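Local atomic coordinates of iron-regulated ABC transporter siderophore-binding protein SirA (Staphylococcus aureus subsp. aureus, PDB entry 3MWF), a protein that binds the ferric siderophore staphyloferrin B and, as the binding protein of an ABC transporter, probably hands it on for iron uptake. Residues A[113-118]-A[181-186]; A[268-273]-A[280-285]. All blocks are in the same frame, centred on the assembly; numbering follows the deposited sequence.

Contact 1: residues A[113-118]-A[181-186]. With SE8 (5-[(2-{[(3S)-5-{[(2S)-2-amino-2-carboxyethyl]amino}-3-carboxy-3-hydroxy-5-oxopentanoyl]amino}ethyl)amino]-2,5-dioxopentanoic acid), chain C.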
ATOM      1  N   VAL A 113      -1.875  -1.072   7.165  1.00 12.28           N
ATOM      2  CA  VAL A 113      -0.601  -1.406   6.543  1.00 11.16           C
ATOM      3  C   VAL A 113      -0.265  -0.501   5.367  1.00 11.60           C
ATOM      4  O   VAL A 113       0.840  -0.587   4.844  1.00 11.97           O
ATOM      5  CB  VAL A 113      -0.558  -2.894   6.076  1.00 11.39           C
ATOM      6  CG1 VAL A 113      -0.779  -3.837   7.268  1.00 10.03           C
ATOM      7  CG2 VAL A 113      -1.595  -3.151   4.928  1.00 11.90           C
ATOM      8  N   PHE A 114      -1.241   0.283   4.910  1.00 11.68           N
ATOM      9  CA  PHE A 114      -1.068   0.973   3.610  1.00 11.58           C
ATOM     10  C   PHE A 114      -0.908   2.487   3.712  1.00 12.46           C
ATOM     11  O   PHE A 114      -0.671   3.157   2.671  1.00 13.00           O
ATOM     12  CB  PHE A 114      -2.209   0.616   2.625  1.00 12.01           C
ATOM     13  CG  PHE A 114      -3.582   0.911   3.156  1.00 11.89           C
ATOM     14  CD1 PHE A 114      -4.049   2.243   3.249  1.00  9.77           C
ATOM     15  CD2 PHE A 114      -4.412  -0.127   3.570  1.00 12.82           C
ATOM     16  CE1 PHE A 114      -5.330   2.510   3.776  1.00 11.94           C
ATOM     17  CE2 PHE A 114      -5.684   0.101   4.068  1.00 11.43           C
ATOM     18  CZ  PHE A 114      -6.166   1.441   4.168  1.00 10.60           C
ATOM     19  N   LYS A 115      -1.039   3.028   4.931  1.00 12.73           N
ATOM     20  CA  LYS A 115      -0.895   4.499   5.098  1.00 13.13           C
ATOM     21  C   LYS A 115       0.578   4.827   5.316  1.00 13.86           C
ATOM     22  O   LYS A 115       1.042   5.042   6.459  1.00 13.52           O
ATOM     23  CB  LYS A 115      -1.786   5.028   6.229  1.00 13.15           C
ATOM     24  CG  LYS A 115      -3.297   4.819   5.970  1.00 15.72           C
ATOM     25  CD  LYS A 115      -4.126   5.232   7.208  1.00 16.82           C
ATOM     26  CE  LYS A 115      -5.643   5.001   6.985  1.00 20.70           C
ATOM     27  NZ  LYS A 115      -6.271   6.125   6.246  1.00 24.17           N
ATOM     28  N   PHE A 116       1.320   4.836   4.205  1.00 13.88           N
ATOM     29  CA  PHE A 116       2.782   4.834   4.272  1.00 14.68           C
ATOM     30  C   PHE A 116       3.311   6.129   4.912  1.00 14.98           C
ATOM     31  O   PHE A 116       4.399   6.133   5.485  1.00 16.57           O
ATOM     32  CB  PHE A 116       3.381   4.584   2.885  1.00 13.59           C
ATOM     33  CG  PHE A 116       3.270   5.780   1.969  1.00 14.17           C
ATOM     34  CD1 PHE A 116       2.126   5.980   1.200  1.00 15.33           C
ATOM     35  CD2 PHE A 116       4.308   6.716   1.914  1.00 15.95           C
ATOM     36  CE1 PHE A 116       2.004   7.099   0.369  1.00 17.25           C
ATOM     37  CE2 PHE A 116       4.196   7.851   1.096  1.00 20.06           C
ATOM     38  CZ  PHE A 116       3.035   8.034   0.316  1.00 17.65           C
ATOM     39  N   LYS A 117       2.515   7.210   4.866  1.00 15.23           N
ATOM     40  CA  LYS A 117       2.941   8.457   5.512  1.00 16.44           C
ATOM     41  C   LYS A 117       2.886   8.305   7.024  1.00 16.25           C
ATOM     42  O   LYS A 117       3.775   8.778   7.736  1.00 16.33           O
ATOM     43  CB  LYS A 117       2.101   9.642   5.009  1.00 17.21           C
ATOM     44  CG  LYS A 117       2.349   9.925   3.517  1.00 18.82           C
ATOM     45  CD  LYS A 117       1.294  10.855   2.866  1.00 26.57           C
ATOM     46  CE  LYS A 117      -0.133  10.311   3.067  1.00 29.50           C
ATOM     47  NZ  LYS A 117      -1.063  10.188   1.881  1.00 29.47           N
ATOM     48  N   ASP A 118       1.858   7.625   7.517  1.00 16.22           N
ATOM     49  CA  ASP A 118       1.750   7.366   8.949  1.00 16.22           C
ATOM     50  C   ASP A 118       2.836   6.399   9.421  1.00 15.91           C
ATOM     51  O   ASP A 118       3.448   6.592  10.475  1.00 16.06           O
ATOM     52  CB  ASP A 118       0.343   6.873   9.296  1.00 17.50           C
ATOM     53  CG  ASP A 118      -0.710   7.955   9.082  1.00 20.04           C
ATOM     54  OD1 ASP A 118      -0.328   9.136   8.868  1.00 24.62           O
ATOM     55  OD2 ASP A 118      -1.909   7.645   9.123  1.00 21.55           O
ATOM     56  N   ALA A 181      -3.290   2.381  -3.158  1.00 10.19           N
ATOM     57  CA  ALA A 181      -3.297   3.179  -4.394  1.00 11.15           C
ATOM     58  C   ALA A 181      -4.407   4.214  -4.352  1.00 11.70           C
ATOM     59  O   ALA A 181      -4.212   5.328  -4.797  1.00 12.10           O
ATOM     60  CB  ALA A 181      -3.445   2.298  -5.641  1.00 11.81           C
ATOM     61  N   GLY A 182      -5.557   3.857  -3.781  1.00 11.33           N
ATOM     62  CA  GLY A 182      -6.669   4.829  -3.697  1.00 11.38           C
ATOM     63  C   GLY A 182      -6.340   6.103  -2.924  1.00 11.98           C
ATOM     64  O   GLY A 182      -6.744   7.219  -3.324  1.00 12.15           O
ATOM     65  N   GLU A 183      -5.615   5.966  -1.817  1.00 11.05           N
ATOM     66  CA  GLU A 183      -5.180   7.159  -1.091  1.00 12.71           C
ATOM     67  C   GLU A 183      -4.156   8.001  -1.854  1.00 12.35           C
ATOM     68  O   GLU A 183      -4.218   9.232  -1.794  1.00 12.13           O
ATOM     69  CB  GLU A 183      -4.647   6.829   0.301  1.00 12.91           C
ATOM     70  CG  GLU A 183      -5.750   6.267   1.233  1.00 11.36           C
ATOM     71  CD  GLU A 183      -5.384   6.377   2.706  1.00 15.25           C
ATOM     72  OE1 GLU A 183      -4.317   6.889   3.076  1.00 15.56           O
ATOM     73  OE2 GLU A 183      -6.202   5.972   3.537  1.00 18.52           O
ATOM     74  N   ILE A 184      -3.213   7.349  -2.546  1.00 12.27           N
ATOM     75  CA  ILE A 184      -2.242   8.078  -3.362  1.00 12.07           C
ATOM     76  C   ILE A 184      -2.932   8.823  -4.503  1.00 11.94           C
ATOM     77  O   ILE A 184      -2.661  10.008  -4.715  1.00 13.06           O
ATOM     78  CB  ILE A 184      -1.137   7.146  -3.866  1.00 12.08           C
ATOM     79  CG1 ILE A 184      -0.270   6.744  -2.662  1.00 13.31           C
ATOM     80  CG2 ILE A 184      -0.242   7.874  -4.913  1.00 12.97           C
ATOM     81  CD1 ILE A 184       0.603   5.499  -2.941  1.00 13.56           C
ATOM     82  N   LEU A 185      -3.852   8.158  -5.200  1.00 11.95           N
ATOM     83  CA  LEU A 185      -4.591   8.860  -6.254  1.00 12.29           C
ATOM     84  C   LEU A 185      -5.331  10.063  -5.671  1.00 12.86           C
ATOM     85  O   LEU A 185      -5.419  11.110  -6.335  1.00 12.67           O
ATOM     86  CB  LEU A 185      -5.558   7.949  -7.015  1.00 11.62           C
ATOM     87  CG  LEU A 185      -4.940   6.790  -7.786  1.00 12.64           C
ATOM     88  CD1 LEU A 185      -6.021   6.084  -8.575  1.00 12.76           C
ATOM     89  CD2 LEU A 185      -3.776   7.262  -8.677  1.00 16.47           C
ATOM     90  N   ASN A 186      -5.920   9.896  -4.488  1.00 12.45           N
ATOM     91  CA  ASN A 186      -6.580  11.022  -3.819  1.00 13.59           C
ATOM     92  C   ASN A 186      -5.578  12.191  -3.564  1.00 13.77           C
ATOM     93  O   ASN A 186      -5.889  13.369  -3.814  1.00 14.33           O
ATOM     94  CB  ASN A 186      -7.235  10.578  -2.493  1.00 13.11           C
ATOM     95  CG  ASN A 186      -8.227  11.618  -1.969  1.00 15.91           C
ATOM     96  OD1 ASN A 186      -7.930  12.399  -1.047  1.00 21.27           O
ATOM     97  ND2 ASN A 186      -9.383  11.652  -2.570  1.00 14.14           N
TER
HETATM   98  C1  SE8 C   1      -4.446 -11.179   3.205  1.00 15.32           C
HETATM   99  C2  SE8 C   1      -4.671 -11.350   1.729  1.00 15.19           C
HETATM  100  C3  SE8 C   1      -3.361 -11.240   0.966  1.00 12.64           C
HETATM  101  N4  SE8 C   1      -2.775  -9.905   1.034  1.00 12.67           N
HETATM  102  C5  SE8 C   1      -2.996  -8.996   0.105  1.00 14.42           C
HETATM  103  C6  SE8 C   1      -2.471  -7.608   0.375  1.00 12.23           C
HETATM  104  C7  SE8 C   1      -3.450  -6.813   1.238  1.00 13.83           C
HETATM  105  C8  SE8 C   1      -2.778  -5.481   1.619  1.00 12.42           C
HETATM  106  C9  SE8 C   1      -3.707  -4.476   2.297  1.00 12.89           C
HETATM  107  N10 SE8 C   1      -4.649  -4.946   3.111  1.00 12.42           N
HETATM  108  C11 SE8 C   1      -5.514  -4.007   3.787  1.00 16.54           C
HETATM  109  C12 SE8 C   1      -5.367  -4.121   5.295  1.00 22.20           C
HETATM  110  N13 SE8 C   1      -6.502  -3.547   6.004  1.00 28.35           N
HETATM  111  C14 SE8 C   1      -7.676  -4.206   6.235  1.00 30.94           C
HETATM  112  C15 SE8 C   1      -7.719  -5.702   6.133  1.00 31.51           C
HETATM  113  C16 SE8 C   1      -7.839  -5.928   4.647  1.00 27.47           C
HETATM  114  C17 SE8 C   1      -7.200  -7.175   4.120  1.00 23.01           C
HETATM  115  C18 SE8 C   1      -8.117  -8.023   3.375  1.00 22.62           C
HETATM  116  O19 SE8 C   1      -3.922 -12.129   3.844  1.00 14.72           O
HETATM  117  O20 SE8 C   1      -4.835 -10.123   3.743  1.00 13.74           O
HETATM  118  N21 SE8 C   1      -5.632 -10.328   1.269  1.00 13.76           N
HETATM  119  O22 SE8 C   1      -3.595  -9.211  -0.930  1.00 14.01           O
HETATM  120  C23 SE8 C   1      -4.759  -6.610   0.495  1.00 13.21           C
HETATM  121  O24 SE8 C   1      -4.820  -5.759  -0.426  1.00 13.16           O
HETATM  122  O25 SE8 C   1      -5.769  -7.284   0.820  1.00 12.77           O
HETATM  123  O26 SE8 C   1      -3.772  -7.592   2.405  1.00 13.11           O
HETATM  124  O27 SE8 C   1      -3.551  -3.277   2.090  1.00 12.69           O
HETATM  125  O28 SE8 C   1      -8.716  -3.629   6.495  1.00 37.49           O
HETATM  126  O29 SE8 C   1      -5.986  -7.394   4.181  1.00 16.88           O
HETATM  127  O30 SE8 C   1      -7.649  -8.775   2.527  1.00 16.43           O
HETATM  128  O31 SE8 C   1      -9.355  -7.941   3.575  1.00 27.30           O
HETATM  129  O   HOH W   1      -4.170   8.396   5.257  1.00 31.58           O
HETATM  130  O   HOH W   2      -1.734   7.054   2.126  1.00 15.18           O

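Contact 2: residues A[268-273]-A[280-285]. With SE8 (5-[(2-{[(3S)-5-{[(2S)-2-amino-2-carboxyethyl]amino}-3-carboxy-3-hydroxy-5-oxopentanoyl]amino}ethyl)amino]-2,5-dioxopentanoic acid), chain C.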
ATOM      1  N   GLU A 268       1.405  -5.323  -9.597  1.00 13.43           N
ATOM      2  CA  GLU A 268       0.749  -5.436  -8.266  1.00 12.62           C
ATOM      3  C   GLU A 268       1.648  -5.009  -7.102  1.00 12.71           C
ATOM      4  O   GLU A 268       1.141  -4.584  -6.055  1.00 11.98           O
ATOM      5  CB  GLU A 268       0.220  -6.862  -8.019  1.00 12.06           C
ATOM      6  CG  GLU A 268       1.357  -7.925  -7.990  1.00 11.45           C
ATOM      7  CD  GLU A 268       0.871  -9.335  -7.764  1.00 12.44           C
ATOM      8  OE1 GLU A 268      -0.155  -9.590  -7.106  1.00 13.97           O
ATOM      9  OE2 GLU A 268       1.548 -10.244  -8.266  1.00 14.96           O
ATOM     10  N   ILE A 269       2.974  -5.142  -7.255  1.00 11.98           N
ATOM     11  CA  ILE A 269       3.879  -4.796  -6.143  1.00 12.34           C
ATOM     12  C   ILE A 269       3.886  -3.289  -5.920  1.00 12.82           C
ATOM     13  O   ILE A 269       3.690  -2.820  -4.800  1.00 13.00           O
ATOM     14  CB  ILE A 269       5.302  -5.342  -6.392  1.00 12.02           C
ATOM     15  CG1 ILE A 269       5.223  -6.859  -6.488  1.00 14.28           C
ATOM     16  CG2 ILE A 269       6.255  -4.907  -5.271  1.00 14.43           C
ATOM     17  CD1 ILE A 269       6.551  -7.492  -6.990  1.00 16.18           C
ATOM     18  N   THR A 270       4.042  -2.549  -7.013  1.00 12.89           N
ATOM     19  CA  THR A 270       3.967  -1.081  -6.974  1.00 12.89           C
ATOM     20  C   THR A 270       2.589  -0.578  -6.526  1.00 12.59           C
ATOM     21  O   THR A 270       2.487   0.355  -5.714  1.00 12.54           O
ATOM     22  CB  THR A 270       4.281  -0.527  -8.354  1.00 12.78           C
ATOM     23  OG1 THR A 270       5.650  -0.823  -8.623  1.00 15.28           O
ATOM     24  CG2 THR A 270       4.092   1.016  -8.424  1.00 14.02           C
ATOM     25  N   TRP A 271       1.552  -1.192  -7.089  1.00 11.81           N
ATOM     26  CA  TRP A 271       0.200  -0.683  -6.946  1.00 11.94           C
ATOM     27  C   TRP A 271      -0.496  -1.084  -5.662  1.00 11.86           C
ATOM     28  O   TRP A 271      -1.502  -0.462  -5.296  1.00 11.69           O
ATOM     29  CB  TRP A 271      -0.656  -1.027  -8.174  1.00 12.71           C
ATOM     30  CG  TRP A 271      -0.365  -0.070  -9.303  1.00 14.04           C
ATOM     31  CD1 TRP A 271       0.724  -0.090 -10.147  1.00 16.29           C
ATOM     32  CD2 TRP A 271      -1.134   1.081  -9.655  1.00 14.10           C
ATOM     33  NE1 TRP A 271       0.662   0.986 -11.017  1.00 16.54           N
ATOM     34  CE2 TRP A 271      -0.464   1.722 -10.729  1.00 15.67           C
ATOM     35  CE3 TRP A 271      -2.328   1.642  -9.164  1.00 16.64           C
ATOM     36  CZ2 TRP A 271      -0.964   2.889 -11.337  1.00 17.77           C
ATOM     37  CZ3 TRP A 271      -2.829   2.801  -9.762  1.00 18.87           C
ATOM     38  CH2 TRP A 271      -2.147   3.411 -10.849  1.00 18.11           C
ATOM     39  N   ASN A 272       0.006  -2.121  -4.973  1.00 11.79           N
ATOM     40  CA  ASN A 272      -0.627  -2.500  -3.725  1.00 11.43           C
ATOM     41  C   ASN A 272       0.240  -3.249  -2.716  1.00 11.35           C
ATOM     42  O   ASN A 272       0.159  -2.989  -1.495  1.00 11.17           O
ATOM     43  CB  ASN A 272      -1.872  -3.375  -3.985  1.00 11.45           C
ATOM     44  CG  ASN A 272      -2.702  -3.538  -2.731  1.00 12.56           C
ATOM     45  OD1 ASN A 272      -3.052  -2.544  -2.079  1.00 11.60           O
ATOM     46  ND2 ASN A 272      -3.016  -4.779  -2.385  1.00 11.96           N
ATOM     47  N   LEU A 273       1.033  -4.201  -3.198  1.00 10.84           N
ATOM     48  CA  LEU A 273       1.625  -5.148  -2.213  1.00 10.73           C
ATOM     49  C   LEU A 273       2.746  -4.579  -1.373  1.00 10.86           C
ATOM     50  O   LEU A 273       2.821  -4.907  -0.181  1.00 12.46           O
ATOM     51  CB  LEU A 273       2.084  -6.437  -2.896  1.00 10.50           C
ATOM     52  CG  LEU A 273       0.998  -7.231  -3.619  1.00 12.39           C
ATOM     53  CD1 LEU A 273       1.597  -8.484  -4.308  1.00 13.54           C
ATOM     54  CD2 LEU A 273      -0.245  -7.618  -2.774  1.00 12.51           C
ATOM     55  N   SER A 280       5.477   4.461  -3.538  1.00 15.42           N
ATOM     56  CA  SER A 280       4.634   5.670  -3.743  1.00 16.28           C
ATOM     57  C   SER A 280       5.218   6.507  -4.884  1.00 16.23           C
ATOM     58  O   SER A 280       4.492   6.907  -5.815  1.00 15.74           O
ATOM     59  CB  SER A 280       4.437   6.498  -2.448  1.00 17.03           C
ATOM     60  OG  SER A 280       5.585   7.242  -2.056  1.00 18.42           O
ATOM     61  N   LEU A 281       6.540   6.696  -4.844  1.00 16.55           N
ATOM     62  CA  LEU A 281       7.224   7.454  -5.886  1.00 16.27           C
ATOM     63  C   LEU A 281       7.143   6.716  -7.217  1.00 16.86           C
ATOM     64  O   LEU A 281       6.890   7.322  -8.274  1.00 16.23           O
ATOM     65  CB  LEU A 281       8.687   7.701  -5.468  1.00 16.26           C
ATOM     66  CG  LEU A 281       8.859   8.371  -4.096  1.00 17.17           C
ATOM     67  CD1 LEU A 281      10.356   8.560  -3.800  1.00 18.43           C
ATOM     68  CD2 LEU A 281       8.142   9.731  -4.020  1.00 19.59           C
ATOM     69  N   LYS A 282       7.332   5.396  -7.177  1.00 16.37           N
ATOM     70  CA  LYS A 282       7.173   4.580  -8.368  1.00 16.66           C
ATOM     71  C   LYS A 282       5.768   4.593  -8.984  1.00 16.10           C
ATOM     72  O   LYS A 282       5.620   4.579 -10.197  1.00 16.42           O
ATOM     73  CB  LYS A 282       7.627   3.154  -8.085  1.00 17.67           C
ATOM     74  CG  LYS A 282       7.726   2.287  -9.300  1.00 22.11           C
ATOM     75  CD  LYS A 282       9.074   2.513  -9.972  1.00 28.56           C
ATOM     76  CE  LYS A 282       9.363   1.403 -10.950  1.00 33.04           C
ATOM     77  NZ  LYS A 282       8.559   1.613 -12.186  1.00 35.11           N
ATOM     78  N   LEU A 283       4.741   4.576  -8.142  1.00 15.46           N
ATOM     79  CA  LEU A 283       3.366   4.631  -8.630  1.00 14.71           C
ATOM     80  C   LEU A 283       3.124   5.941  -9.404  1.00 15.28           C
ATOM     81  O   LEU A 283       2.599   5.917 -10.528  1.00 15.60           O
ATOM     82  CB  LEU A 283       2.377   4.433  -7.460  1.00 14.54           C
ATOM     83  CG  LEU A 283       0.904   4.177  -7.805  1.00 15.13           C
ATOM     84  CD1 LEU A 283       0.161   3.583  -6.599  1.00 16.63           C
ATOM     85  CD2 LEU A 283       0.200   5.465  -8.268  1.00 18.50           C
ATOM     86  N   ILE A 284       3.593   7.047  -8.853  1.00 15.30           N
ATOM     87  CA  ILE A 284       3.466   8.362  -9.521  1.00 16.08           C
ATOM     88  C   ILE A 284       4.191   8.346 -10.885  1.00 16.78           C
ATOM     89  O   ILE A 284       3.656   8.808 -11.906  1.00 16.36           O
ATOM     90  CB  ILE A 284       3.963   9.518  -8.612  1.00 15.55           C
ATOM     91  CG1 ILE A 284       3.086   9.624  -7.333  1.00 16.51           C
ATOM     92  CG2 ILE A 284       3.861  10.845  -9.376  1.00 17.77           C
ATOM     93  CD1 ILE A 284       3.607  10.547  -6.191  1.00 17.26           C
ATOM     94  N   ASP A 285       5.390   7.766 -10.917  1.00 17.67           N
ATOM     95  CA  ASP A 285       6.109   7.589 -12.197  1.00 19.00           C
ATOM     96  C   ASP A 285       5.292   6.771 -13.186  1.00 19.05           C
ATOM     97  O   ASP A 285       5.226   7.111 -14.375  1.00 18.91           O
ATOM     98  CB  ASP A 285       7.447   6.866 -11.975  1.00 20.57           C
ATOM     99  CG  ASP A 285       8.520   7.756 -11.424  1.00 25.40           C
ATOM    100  OD1 ASP A 285       8.365   9.006 -11.395  1.00 29.43           O
ATOM    101  OD2 ASP A 285       9.554   7.173 -11.021  1.00 31.26           O
TER
HETATM  102  C1  SE8 C   1      -4.446 -11.179   3.205  1.00 15.32           C
HETATM  103  C2  SE8 C   1      -4.671 -11.350   1.729  1.00 15.19           C
HETATM  104  C3  SE8 C   1      -3.361 -11.240   0.966  1.00 12.64           C
HETATM  105  N4  SE8 C   1      -2.775  -9.905   1.034  1.00 12.67           N
HETATM  106  C5  SE8 C   1      -2.996  -8.996   0.105  1.00 14.42           C
HETATM  107  C6  SE8 C   1      -2.471  -7.608   0.375  1.00 12.23           C
HETATM  108  C7  SE8 C   1      -3.450  -6.813   1.238  1.00 13.83           C
HETATM  109  C8  SE8 C   1      -2.778  -5.481   1.619  1.00 12.42           C
HETATM  110  C9  SE8 C   1      -3.707  -4.476   2.297  1.00 12.89           C
HETATM  111  N10 SE8 C   1      -4.649  -4.946   3.111  1.00 12.42           N
HETATM  112  C11 SE8 C   1      -5.514  -4.007   3.787  1.00 16.54           C
HETATM  113  C12 SE8 C   1      -5.367  -4.121   5.295  1.00 22.20           C
HETATM  114  N13 SE8 C   1      -6.502  -3.547   6.004  1.00 28.35           N
HETATM  115  C14 SE8 C   1      -7.676  -4.206   6.235  1.00 30.94           C
HETATM  116  C15 SE8 C   1      -7.719  -5.702   6.133  1.00 31.51           C
HETATM  117  C16 SE8 C   1      -7.839  -5.928   4.647  1.00 27.47           C
HETATM  118  C17 SE8 C   1      -7.200  -7.175   4.120  1.00 23.01           C
HETATM  119  C18 SE8 C   1      -8.117  -8.023   3.375  1.00 22.62           C
HETATM  120  O19 SE8 C   1      -3.922 -12.129   3.844  1.00 14.72           O
HETATM  121  O20 SE8 C   1      -4.835 -10.123   3.743  1.00 13.74           O
HETATM  122  N21 SE8 C   1      -5.632 -10.328   1.269  1.00 13.76           N
HETATM  123  O22 SE8 C   1      -3.595  -9.211  -0.930  1.00 14.01           O
HETATM  124  C23 SE8 C   1      -4.759  -6.610   0.495  1.00 13.21           C
HETATM  125  O24 SE8 C   1      -4.820  -5.759  -0.426  1.00 13.16           O
HETATM  126  O25 SE8 C   1      -5.769  -7.284   0.820  1.00 12.77           O
HETATM  127  O26 SE8 C   1      -3.772  -7.592   2.405  1.00 13.11           O
HETATM  128  O27 SE8 C   1      -3.551  -3.277   2.090  1.00 12.69           O
HETATM  129  O28 SE8 C   1      -8.716  -3.629   6.495  1.00 37.49           O
HETATM  130  O29 SE8 C   1      -5.986  -7.394   4.181  1.00 16.88           O
HETATM  131  O30 SE8 C   1      -7.649  -8.775   2.527  1.00 16.43           O
HETATM  132  O31 SE8 C   1      -9.355  -7.941   3.575  1.00 27.30           O
HETATM  133  O   HOH W   3       5.742  -0.207 -11.427  1.00 29.15           O

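Contact 1: residues A[113-118]-A[181-186]
Lys115 and Glu183 carry the polar half of this contact. The ammonium NZ of Lys115 donates to Glu183 OE2 at 2.7 Å, a hydrogen-bonded salt bridge that uses the syn lone pair of the carboxylate oxygen. The lysine chain runs straight as far as CE and then bends (chi4 -83°), which turns NZ onto OE2. Its CG passes the same carboxylate, so the aliphatic part of the chain also lies against Glu183.

Two waters extend the network from the other oxygen. One donates to Glu183 OE1 at 2.7 Å and accepts from Lys115 NZ, closing a small loop round the salt bridge. The second donates to Glu183 OE1 and accepts from Lys117 NZ at 3.2 Å, bringing in another lysine without direct contact; Lys117 has its own salt bridge to Asp187.

The aromatic contacts differ in kind. Glu183 OE2 lies in the plane of the Phe114 ring at its edge, 3.6 Å from CE1, with the ring and carboxylate planes almost perpendicular (86°). Phe114 CD2 lies 3.6 Å from O27 of staphyloferrin B, which is again at the ring edge; CG2 of Val113 also touches that oxygen. Further along, Phe116 CE1 rests on Ile184 CG1 at 3.8 Å, the two side chains crossing at about a right angle, while Tyr140 meets the Phe116 ring edge-to-face.

Lys115 is the N-cap residue of helix 116-127 and the centre of an inverse gamma turn, so the salt bridge joins the start of that helix to helix 179-187. With one lysine bonded directly and another through water, the carboxylate is probably held ionised, and its position at the ring edge sets helix 179-187 against the pocket residue Phe114.

Contact 2: residues A[268-273]-A[280-285]
A short helix on the floor of the siderophore pocket, 268-273, packs here on residues 280-285 of helix 277-290, the last helix of the chain. The two segment axes come within 8.7 Å and their directions differ by 118°.

Thr270 fills the centre of the crossing. Its CG2, set anti to the backbone N, presses on the backbone of the second helix, 3.6 Å from Leu283 N, and also meets Leu283 CB. The hydroxyl is turned the other way, beside its own backbone N, and there OG1 lies 3.8 Å from Lys282 CG. A water 2.9 Å from Thr270 OG1 makes a weak link to Lys282 NZ, so the more exposed flank of the contact is bridged by solvent.

Deeper in, Leu283 lies over the face of the Trp271 indole. Its CG stands 4.0 Å from the centroid of the six-membered ring and only 8° off the ring normal, a well-centred CH-pi contact. The two methyls spread across the ring: CD2 reaches CH2, while CD1 leans toward CE3. Trp271 NE1 is hydrogen-bonded to Asp286 OD2, which helps hold the turn of the indole; Phe224 meets the ring as well.

The next residue serves the ligand. Asn272 points away from helix 277-290, and its ND2 donates to O24 of staphyloferrin B at 2.8 Å with an N-H...O angle of 159°, while Leu273 CD2 touches C6 of the siderophore. The helix widens into a pi-type turn at 269-273, where Glu268 O accepts from both Asn272 N and Leu273 N. Helix 277-290 packs in turn, through Ser280 and Ile284, on the long helix 130-155, consistent with the siderophore-binding protein fold, in which one long helix spans two lobes.

Both contacts are largely buried and both reach staphyloferrin B, but they rest on different chemistry. Contact 1 joins helices far apart in sequence around a salt bridge and its waters; contact 2 joins neighbouring helices almost wholly by apolar packing, with its one water link at the more exposed side. Their centres lie 10 Å apart, and they touch where Ala181 CB of helix 179-187 packs on Trp271 O and on Leu283 CD1, and where Phe116 CZ of helix 116-127 meets Ser280 CB at 3.5 Å. On the ligand, contact 1 offers mainly van der Waals contact from Val113 and Phe114, whereas contact 2 adds a hydrogen bond.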